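Local coordinates for OXA-46 oxacillinase (Pseudomonas aeruginosa, PDB 3IF6), which probably hydrolyses the beta-lactam ring of antibiotics to give substituted beta-amino acids, acting as a class D serine beta-lactamase, at residues B[46-51]-B[229-234]; B[76-81]-B[127-132]; B[94-99]-B[108-113]. One frame throughout, in Å; residues are numbered along the deposited sequence.

Contact 1: residues B[46-51]-B[229-234]; sequences IADERQ and GPVFFA
Strands 42-48 and 229-238 are antiparallel neighbours in the central mixed sheet of this penicillin-recognising fold, and 46-51 carries the first of them out into an Asx turn. F232 N donates to A47 O at 3.0 Å, approaching from above the carbonyl plane, while the return bond from A47 N to F232 O is weak. P230, without an N-H to give, still accepts: E49 N meets P230 O at 2.8 Å, nearly along the C=O axis. G229 suits its place because its phi of 153° would jam any CB. On the face holding I46 and D48, branched V231 divides its methyls, CG1 beside I46 CG1 (3.6 Å) and CG2 against R50 NE (3.3 Å). On the face of A47 and F232, the small methyl A47 CB lies 4.0 Å from F232 CB, and extended E49 brings OE1 within 3.8 Å of F232 CE1, although its charge is answered chiefly by R176 and R180. D48 keeps CG anti to its backbone N (chi1 174°), so that OD1 accepts from R50 N at 3.2 Å and forms the turn. Bent at chi3 (-95°), R50 comes back to bring NH2 to D48 OD2 at 2.7 Å, from above the carboxylate plane.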
loop_
_atom_site.group_PDB
_atom_site.type_symbol
_atom_site.label_atom_id
_atom_site.label_comp_id
_atom_site.label_asym_id
_atom_site.label_seq_id
_atom_site.Cartn_x
_atom_site.Cartn_y
_atom_site.Cartn_z
ATOM N N ILE B 46 -1.813 -18.479 -12.130
ATOM C CA ILE B 46 -2.310 -17.104 -12.125
ATOM C C ILE B 46 -3.806 -16.885 -12.410
ATOM O O ILE B 46 -4.302 -17.202 -13.501
ATOM C CB ILE B 46 -1.379 -16.051 -12.801
ATOM C CG1 ILE B 46 -2.203 -14.992 -13.536
ATOM C CG2 ILE B 46 -0.247 -16.688 -13.596
ATOM C CD1 ILE B 46 -2.495 -15.323 -14.914
ATOM N N ALA B 47 -4.484 -16.348 -11.384
ATOM C CA ALA B 47 -5.886 -15.953 -11.419
ATOM C C ALA B 47 -6.070 -14.509 -11.886
ATOM O O ALA B 47 -6.112 -13.593 -11.074
ATOM C CB ALA B 47 -6.505 -16.145 -10.049
ATOM N N ASP B 48 -6.272 -14.310 -13.175
ATOM C CA ASP B 48 -6.468 -12.987 -13.726
ATOM C C ASP B 48 -7.933 -12.590 -13.722
ATOM O O ASP B 48 -8.755 -13.207 -14.340
ATOM C CB ASP B 48 -5.906 -12.916 -15.133
ATOM C CG ASP B 48 -6.197 -11.646 -15.768
ATOM O OD1 ASP B 48 -7.069 -10.971 -15.251
ATOM O OD2 ASP B 48 -5.569 -11.295 -16.750
ATOM N N GLU B 49 -8.254 -11.563 -12.960
ATOM C CA GLU B 49 -9.629 -11.160 -12.760
ATOM C C GLU B 49 -10.092 -9.775 -13.220
ATOM O O GLU B 49 -11.155 -9.330 -12.838
ATOM C CB GLU B 49 -10.062 -11.506 -11.342
ATOM C CG GLU B 49 -9.892 -12.958 -11.066
ATOM C CD GLU B 49 -10.185 -13.348 -9.650
ATOM O OE1 GLU B 49 -10.589 -12.505 -8.851
ATOM O OE2 GLU B 49 -10.028 -14.529 -9.335
ATOM N N ARG B 50 -9.293 -9.100 -14.025
ATOM C CA ARG B 50 -9.649 -7.780 -14.509
ATOM C C ARG B 50 -10.899 -7.736 -15.389
ATOM O O ARG B 50 -11.780 -6.915 -15.220
ATOM C CB ARG B 50 -8.485 -7.197 -15.272
ATOM C CG ARG B 50 -7.199 -7.207 -14.554
ATOM C CD ARG B 50 -6.086 -6.863 -15.480
ATOM N NE ARG B 50 -5.466 -8.050 -16.018
ATOM C CZ ARG B 50 -4.485 -8.065 -16.891
ATOM N NH1 ARG B 50 -3.962 -6.965 -17.358
ATOM N NH2 ARG B 50 -4.031 -9.203 -17.282
ATOM N N GLN B 51 -10.988 -8.663 -16.312
ATOM C CA GLN B 51 -12.191 -8.811 -17.155
ATOM C C GLN B 51 -13.393 -9.417 -16.377
ATOM O O GLN B 51 -13.223 -10.086 -15.338
ATOM C CB GLN B 51 -11.855 -9.637 -18.418
ATOM C CG GLN B 51 -10.520 -9.233 -19.116
ATOM C CD GLN B 51 -9.242 -9.812 -18.435
ATOM O OE1 GLN B 51 -9.318 -10.636 -17.505
ATOM N NE2 GLN B 51 -8.069 -9.385 -18.915
ATOM N N GLY B 229 -9.086 -4.576 -12.138
ATOM C CA GLY B 229 -9.121 -5.654 -11.162
ATOM C C GLY B 229 -7.765 -6.304 -10.893
ATOM O O GLY B 229 -6.730 -5.900 -11.463
ATOM N N PRO B 230 -7.767 -7.325 -10.021
ATOM C CA PRO B 230 -6.522 -7.972 -9.628
ATOM C C PRO B 230 -6.073 -9.095 -10.566
ATOM O O PRO B 230 -6.909 -9.756 -11.218
ATOM C CB PRO B 230 -6.850 -8.538 -8.245
ATOM C CG PRO B 230 -8.330 -8.814 -8.323
ATOM C CD PRO B 230 -8.941 -7.910 -9.350
ATOM N N VAL B 231 -4.750 -9.283 -10.631
ATOM C CA VAL B 231 -4.148 -10.510 -11.142
ATOM C C VAL B 231 -3.416 -11.187 -9.972
ATOM O O VAL B 231 -2.374 -10.722 -9.532
ATOM C CB VAL B 231 -3.211 -10.226 -12.352
ATOM C CG1 VAL B 231 -2.693 -11.503 -12.964
ATOM C CG2 VAL B 231 -3.959 -9.454 -13.405
ATOM N N PHE B 232 -4.001 -12.241 -9.414
ATOM C CA PHE B 232 -3.310 -13.051 -8.400
ATOM C C PHE B 232 -2.235 -13.905 -9.055
ATOM O O PHE B 232 -2.303 -14.152 -10.268
ATOM C CB PHE B 232 -4.308 -13.886 -7.593
ATOM C CG PHE B 232 -5.343 -13.045 -6.880
ATOM C CD1 PHE B 232 -6.484 -12.589 -7.553
ATOM C CD2 PHE B 232 -5.164 -12.670 -5.542
ATOM C CE1 PHE B 232 -7.442 -11.799 -6.895
ATOM C CE2 PHE B 232 -6.105 -11.896 -4.892
ATOM C CZ PHE B 232 -7.254 -11.457 -5.582
ATOM N N PHE B 233 -1.220 -14.293 -8.273
ATOM C CA PHE B 233 -0.153 -15.210 -8.723
ATOM C C PHE B 233 0.375 -16.015 -7.553
ATOM O O PHE B 233 0.283 -15.596 -6.411
ATOM C CB PHE B 233 0.988 -14.524 -9.499
ATOM C CG PHE B 233 1.717 -13.456 -8.719
ATOM C CD1 PHE B 233 2.831 -13.777 -7.953
ATOM C CD2 PHE B 233 1.274 -12.104 -8.753
ATOM C CE1 PHE B 233 3.513 -12.774 -7.211
ATOM C CE2 PHE B 233 1.938 -11.103 -8.023
ATOM C CZ PHE B 233 3.056 -11.439 -7.249
ATOM N N ALA B 234 0.843 -17.216 -7.850
ATOM C CA ALA B 234 1.430 -18.100 -6.891
ATOM C C ALA B 234 2.311 -19.051 -7.687
ATOM O O ALA B 234 1.815 -19.910 -8.434
ATOM C CB ALA B 234 0.382 -18.844 -6.145
#

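Contact 2: residues B[76-81]-B[127-132]; sequences IPHTLF and LFAKDI
A helix-helix packing joins 76-81, part of helix 75-84 that follows the predicted acylating serine S72, to 127-132 in the long helix 122-144 of the helical region. The short axes cross at 47° and come no closer than 10.3 Å, so side chains must span the gap, and they do so by van der Waals contact without a hydrogen bond between the two segments. The tight part is the meeting of I132 with F81 and H78. I132 places CG1 anti to its carbonyl carbon (chi1 -65°) and extends it at chi2 (164°), which pushes the terminal CD1 toward the other helix. There CD1 packs on F81 CB at 3.5 Å and reaches the edge of the H78 imidazole, 3.9 Å from CD2. Isoleucine suits the place because its unbranched ethyl arm reaches across to F81 CB and the imidazole edge. The F81 ring itself turns away: one face lies over the backbone of P77 and H78 in its own helix, and the ring stacks with Y140 farther along helix 122-144. Looser contacts surround this point. H78 reaches across, bringing NE2 to 4.2 Å from F128 CB, and the small methyl of A129 leaves room for that approach. W159 and F74 meet the same imidazole, so an aromatic setting holds a group that is buried yet polar. Toward solvent, the long helix carries K130 and D131, whose charged chains suit an exposed side and do not meet 76-81; partly exposed A129 marks the transition between the two sides. At this margin H78 CE1 lies 4.1 Å from A129 CB.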
loop_
_atom_site.group_PDB
_atom_site.type_symbol
_atom_site.label_atom_id
_atom_site.label_comp_id
_atom_site.label_asym_id
_atom_site.label_seq_id
_atom_site.Cartn_x
_atom_site.Cartn_y
_atom_site.Cartn_z
ATOM N N ILE B 76 2.014 -13.508 5.954
ATOM C CA ILE B 76 0.647 -12.964 5.678
ATOM C C ILE B 76 -0.447 -13.440 6.682
ATOM O O ILE B 76 -0.959 -12.631 7.465
ATOM C CB ILE B 76 0.243 -13.187 4.207
ATOM C CG1 ILE B 76 1.348 -12.615 3.305
ATOM C CG2 ILE B 76 -1.110 -12.555 3.923
ATOM C CD1 ILE B 76 1.304 -13.058 1.869
ATOM N N PRO B 77 -0.811 -14.746 6.675
ATOM C CA PRO B 77 -1.771 -15.151 7.736
ATOM C C PRO B 77 -1.226 -14.926 9.165
ATOM O O PRO B 77 -1.985 -14.506 10.072
ATOM C CB PRO B 77 -1.980 -16.655 7.480
ATOM C CG PRO B 77 -0.801 -17.098 6.593
ATOM C CD PRO B 77 -0.435 -15.877 5.784
ATOM N N HIS B 78 0.073 -15.160 9.360
ATOM C CA HIS B 78 0.648 -15.043 10.686
ATOM C C HIS B 78 0.435 -13.669 11.319
ATOM O O HIS B 78 0.217 -13.592 12.531
ATOM C CB HIS B 78 2.138 -15.416 10.737
ATOM C CG HIS B 78 2.540 -16.046 12.036
ATOM N ND1 HIS B 78 3.780 -16.610 12.245
ATOM C CD2 HIS B 78 1.833 -16.257 13.184
ATOM C CE1 HIS B 78 3.831 -17.114 13.471
ATOM N NE2 HIS B 78 2.664 -16.909 14.066
ATOM N N THR B 79 0.495 -12.610 10.507
ATOM C CA THR B 79 0.389 -11.243 11.002
ATOM C C THR B 79 -1.055 -10.933 11.448
ATOM O O THR B 79 -1.284 -10.332 12.513
ATOM C CB THR B 79 0.963 -10.217 9.978
ATOM O OG1 THR B 79 2.337 -10.528 9.736
ATOM C CG2 THR B 79 0.895 -8.796 10.508
ATOM N N LEU B 80 -2.016 -11.378 10.642
ATOM C CA LEU B 80 -3.430 -11.444 11.041
ATOM C C LEU B 80 -3.643 -12.192 12.385
ATOM O O LEU B 80 -4.318 -11.662 13.275
ATOM C CB LEU B 80 -4.266 -12.077 9.921
ATOM C CG LEU B 80 -4.244 -11.381 8.543
ATOM C CD1 LEU B 80 -4.729 -12.317 7.439
ATOM C CD2 LEU B 80 -5.051 -10.094 8.520
ATOM N N PHE B 81 -3.063 -13.391 12.553
ATOM C CA PHE B 81 -3.181 -14.119 13.838
ATOM C C PHE B 81 -2.661 -13.249 14.982
ATOM O O PHE B 81 -3.325 -13.108 16.006
ATOM C CB PHE B 81 -2.382 -15.458 13.888
ATOM C CG PHE B 81 -2.782 -16.497 12.860
ATOM C CD1 PHE B 81 -3.727 -16.247 11.887
ATOM C CD2 PHE B 81 -2.137 -17.727 12.847
ATOM C CE1 PHE B 81 -4.035 -17.211 10.920
ATOM C CE2 PHE B 81 -2.469 -18.706 11.895
ATOM C CZ PHE B 81 -3.412 -18.444 10.940
ATOM N N LEU B 127 8.228 -15.099 18.480
ATOM C CA LEU B 127 7.540 -14.490 19.624
ATOM C C LEU B 127 6.012 -14.319 19.405
ATOM O O LEU B 127 5.242 -14.436 20.356
ATOM C CB LEU B 127 8.204 -13.164 20.052
ATOM C CG LEU B 127 7.463 -12.176 20.983
ATOM C CD1 LEU B 127 7.166 -12.752 22.396
ATOM C CD2 LEU B 127 8.236 -10.864 21.076
ATOM N N PHE B 128 5.577 -14.032 18.176
ATOM C CA PHE B 128 4.139 -13.989 17.877
ATOM C C PHE B 128 3.566 -15.383 18.143
ATOM O O PHE B 128 2.515 -15.516 18.770
ATOM C CB PHE B 128 3.857 -13.651 16.412
ATOM C CG PHE B 128 4.092 -12.206 16.021
ATOM C CD1 PHE B 128 4.244 -11.199 16.962
ATOM C CD2 PHE B 128 4.096 -11.857 14.663
ATOM C CE1 PHE B 128 4.446 -9.864 16.544
ATOM C CE2 PHE B 128 4.287 -10.528 14.240
ATOM C CZ PHE B 128 4.464 -9.539 15.173
ATOM N N ALA B 129 4.266 -16.408 17.637
ATOM C CA ALA B 129 3.868 -17.801 17.770
ATOM C C ALA B 129 3.722 -18.193 19.238
ATOM O O ALA B 129 2.730 -18.816 19.614
ATOM C CB ALA B 129 4.869 -18.705 17.067
ATOM N N LYS B 130 4.711 -17.811 20.049
ATOM C CA LYS B 130 4.685 -17.934 21.508
ATOM C C LYS B 130 3.352 -17.393 22.107
ATOM O O LYS B 130 2.580 -18.153 22.719
ATOM C CB LYS B 130 5.902 -17.182 22.080
ATOM C CG LYS B 130 6.769 -17.924 23.102
ATOM C CD LYS B 130 7.545 -19.122 22.478
ATOM C CE LYS B 130 8.777 -18.739 21.584
ATOM N NZ LYS B 130 8.589 -19.103 20.132
ATOM N N ASP B 131 3.074 -16.106 21.890
ATOM C CA ASP B 131 1.933 -15.421 22.499
ATOM C C ASP B 131 0.581 -15.920 22.008
ATOM O O ASP B 131 -0.381 -16.029 22.788
ATOM C CB ASP B 131 2.035 -13.908 22.280
ATOM C CG ASP B 131 3.175 -13.275 23.069
ATOM O OD1 ASP B 131 3.785 -13.948 23.944
ATOM O OD2 ASP B 131 3.465 -12.088 22.810
ATOM N N ILE B 132 0.499 -16.214 20.716
ATOM C CA ILE B 132 -0.698 -16.831 20.142
ATOM C C ILE B 132 -0.956 -18.207 20.781
ATOM O O ILE B 132 -2.102 -18.552 21.079
ATOM C CB ILE B 132 -0.590 -16.948 18.605
ATOM C CG1 ILE B 132 -0.549 -15.548 17.969
ATOM C CG2 ILE B 132 -1.742 -17.781 18.034
ATOM C CD1 ILE B 132 -0.057 -15.531 16.535
#

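Contact 3: residues B[94-99]-B[108-113]; sequences VFRWDG and NQDQDL. With EDO (1,2-ethanediol), chain K.
With CG anti to the backbone N (chi1 -179°) and a bend at chi2 (51°), R96 folds its chain along 108-110, while D110 sets CG anti to its carbonyl carbon and turns its carboxylate to meet it. The two belong to an antiparallel pairing of loop segments between helices 75-84 and 113-118, closed at a single hydrogen-bonded pair, F95 and Q111. F95 N reaches Q111 O at 2.7 Å in an almost straight bond (175°), and Q111 N returns to F95 O at 2.8 Å, in the carbonyl plane. Beside this pair, R96 NH1 forms a salt bridge to D110 OD1 at 3.2 Å; the acceptor lies in the guanidinium plane, yet is met from above the carboxylate plane. That bond and the exposed position suit arginine here; N108 O lies over the rim of one guanidinium face and Q109 N over its centre. V94 points CG1 at D110 OD1 (3.5 Å). The other branch, CG2, meets an ethanediol, probably from the crystallisation liquor. F95 is buried, its aromatic ring packing on V88, W123 and V124. Aspartate suits position 112, the N-cap of helix 113-118, where D112 OD1 accepts from S115 N. Farther along, one water bridges the segments, 3.1 Å from W97 N, whose N-H it accepts, and 2.7 Å from Q109 O.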
loop_
_atom_site.group_PDB
_atom_site.type_symbol
_atom_site.label_atom_id
_atom_site.label_comp_id
_atom_site.label_asym_id
_atom_site.label_seq_id
_atom_site.Cartn_x
_atom_site.Cartn_y
_atom_site.Cartn_z
ATOM N N VAL B 94 7.046 -1.398 18.518
ATOM C CA VAL B 94 8.468 -1.603 18.292
ATOM C C VAL B 94 8.923 -2.895 18.964
ATOM O O VAL B 94 8.657 -3.125 20.160
ATOM C CB VAL B 94 9.338 -0.425 18.850
ATOM C CG1 VAL B 94 10.782 -0.816 18.960
ATOM C CG2 VAL B 94 9.259 0.782 17.953
ATOM N N PHE B 95 9.630 -3.717 18.187
ATOM C CA PHE B 95 10.287 -4.923 18.679
ATOM C C PHE B 95 11.789 -4.787 18.592
ATOM O O PHE B 95 12.319 -4.464 17.536
ATOM C CB PHE B 95 9.803 -6.113 17.876
ATOM C CG PHE B 95 8.349 -6.321 17.989
ATOM C CD1 PHE B 95 7.497 -5.735 17.086
ATOM C CD2 PHE B 95 7.818 -7.071 19.065
ATOM C CE1 PHE B 95 6.117 -5.891 17.192
ATOM C CE2 PHE B 95 6.441 -7.253 19.181
ATOM C CZ PHE B 95 5.583 -6.654 18.228
ATOM N N ARG B 96 12.472 -4.994 19.719
ATOM C CA ARG B 96 13.901 -4.711 19.823
ATOM C C ARG B 96 14.565 -5.908 20.479
ATOM O O ARG B 96 14.245 -6.260 21.619
ATOM C CB ARG B 96 14.155 -3.407 20.615
ATOM C CG ARG B 96 15.641 -2.980 20.784
ATOM C CD ARG B 96 16.402 -2.945 19.464
ATOM N NE ARG B 96 17.770 -2.445 19.615
ATOM C CZ ARG B 96 18.165 -1.198 19.337
ATOM N NH1 ARG B 96 17.293 -0.302 18.878
ATOM N NH2 ARG B 96 19.438 -0.854 19.505
ATOM N N TRP B 97 15.446 -6.562 19.721
ATOM C CA TRP B 97 16.248 -7.681 20.195
ATOM C C TRP B 97 16.871 -7.324 21.535
ATOM O O TRP B 97 17.456 -6.252 21.684
ATOM C CB TRP B 97 17.367 -7.970 19.165
ATOM C CG TRP B 97 18.301 -9.087 19.533
ATOM C CD1 TRP B 97 19.650 -8.997 19.772
ATOM C CD2 TRP B 97 17.953 -10.475 19.687
ATOM N NE1 TRP B 97 20.154 -10.240 20.088
ATOM C CE2 TRP B 97 19.136 -11.164 20.028
ATOM C CE3 TRP B 97 16.755 -11.195 19.576
ATOM C CZ2 TRP B 97 19.151 -12.543 20.262
ATOM C CZ3 TRP B 97 16.775 -12.564 19.805
ATOM C CH2 TRP B 97 17.963 -13.224 20.147
ATOM N N ASP B 98 16.747 -8.201 22.511
ATOM C CA ASP B 98 17.515 -8.034 23.738
ATOM C C ASP B 98 18.125 -9.388 24.141
ATOM O O ASP B 98 17.960 -9.866 25.252
ATOM C CB ASP B 98 16.672 -7.367 24.855
ATOM C CG ASP B 98 15.683 -8.328 25.513
ATOM O OD1 ASP B 98 15.236 -9.307 24.845
ATOM O OD2 ASP B 98 15.360 -8.103 26.718
ATOM N N GLY B 99 18.801 -10.025 23.195
ATOM C CA GLY B 99 19.516 -11.222 23.494
ATOM C C GLY B 99 20.972 -10.866 23.473
ATOM O O GLY B 99 21.348 -9.684 23.425
ATOM N N ASN B 108 20.651 -4.711 15.882
ATOM C CA ASN B 108 20.813 -3.432 16.537
ATOM C C ASN B 108 19.838 -2.376 16.014
ATOM O O ASN B 108 20.073 -1.188 16.167
ATOM C CB ASN B 108 22.269 -2.935 16.406
ATOM C CG ASN B 108 22.680 -2.602 14.945
ATOM O OD1 ASN B 108 23.583 -1.784 14.726
ATOM N ND2 ASN B 108 22.049 -3.249 13.956
ATOM N N GLN B 109 18.747 -2.809 15.396
ATOM C CA GLN B 109 17.733 -1.892 14.899
ATOM C C GLN B 109 16.357 -2.293 15.405
ATOM O O GLN B 109 16.071 -3.480 15.608
ATOM C CB GLN B 109 17.737 -1.866 13.379
ATOM C CG GLN B 109 18.966 -1.194 12.752
ATOM C CD GLN B 109 19.511 -1.961 11.552
ATOM O OE1 GLN B 109 20.668 -2.386 11.552
ATOM N NE2 GLN B 109 18.678 -2.147 10.528
ATOM N N ASP B 110 15.550 -1.264 15.652
ATOM C CA ASP B 110 14.136 -1.332 15.964
ATOM C C ASP B 110 13.416 -2.048 14.823
ATOM O O ASP B 110 13.642 -1.747 13.652
ATOM C CB ASP B 110 13.555 0.107 16.106
ATOM C CG ASP B 110 13.902 0.813 17.475
ATOM O OD1 ASP B 110 14.130 0.160 18.543
ATOM O OD2 ASP B 110 13.902 2.075 17.465
ATOM N N GLN B 111 12.561 -2.999 15.174
ATOM C CA GLN B 111 11.756 -3.711 14.201
ATOM C C GLN B 111 10.323 -3.324 14.443
ATOM O O GLN B 111 9.918 -2.988 15.556
ATOM C CB GLN B 111 11.931 -5.245 14.292
ATOM C CG GLN B 111 13.387 -5.787 14.079
ATOM C CD GLN B 111 14.020 -5.386 12.761
ATOM O OE1 GLN B 111 13.364 -5.420 11.727
ATOM N NE2 GLN B 111 15.315 -4.997 12.789
ATOM N N ASP B 112 9.555 -3.321 13.374
ATOM C CA ASP B 112 8.127 -3.142 13.489
ATOM C C ASP B 112 7.585 -4.107 12.456
ATOM O O ASP B 112 8.377 -4.765 11.763
ATOM C CB ASP B 112 7.726 -1.686 13.194
ATOM C CG ASP B 112 8.189 -1.198 11.811
ATOM O OD1 ASP B 112 8.630 -1.993 10.962
ATOM O OD2 ASP B 112 8.075 0.000 11.551
ATOM N N LEU B 113 6.266 -4.169 12.357
ATOM C CA LEU B 113 5.552 -5.019 11.409
ATOM C C LEU B 113 6.046 -4.947 9.975
ATOM O O LEU B 113 6.075 -5.966 9.289
ATOM C CB LEU B 113 4.051 -4.702 11.466
ATOM C CG LEU B 113 3.111 -5.728 12.088
ATOM C CD1 LEU B 113 3.821 -6.735 12.980
ATOM C CD2 LEU B 113 1.983 -5.051 12.797
HETATM C C1 EDO K . 10.296 1.845 14.315
HETATM O O1 EDO K . 9.107 1.116 14.669
HETATM C C2 EDO K . 11.141 1.012 13.367
HETATM O O2 EDO K . 12.041 1.876 12.676
HETATM O O HOH W 1 16.526 -5.737 16.950
#

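In the fold
From the N terminus, the chain first passes 46-51 at the end of strand 42-48 and meets its partner only at 229-234, so contact 1 closes the longest loop and ties two sheet strands together. Inside it, 76-81 waits for 127-132, and contact 2 closes a shorter loop, helical in part and otherwise without regular structure. Within that again lies contact 3, where 94-99 pairs with 108-113 across a short excursion. The three are thus nested, and none crosses another. Contacts 2 and 3 touch: F128 packs against L113 and F95, joining the long helix to the paired loop. Contact 1 lies across the chain's centre, about 27 Å from contact 2, centre to centre.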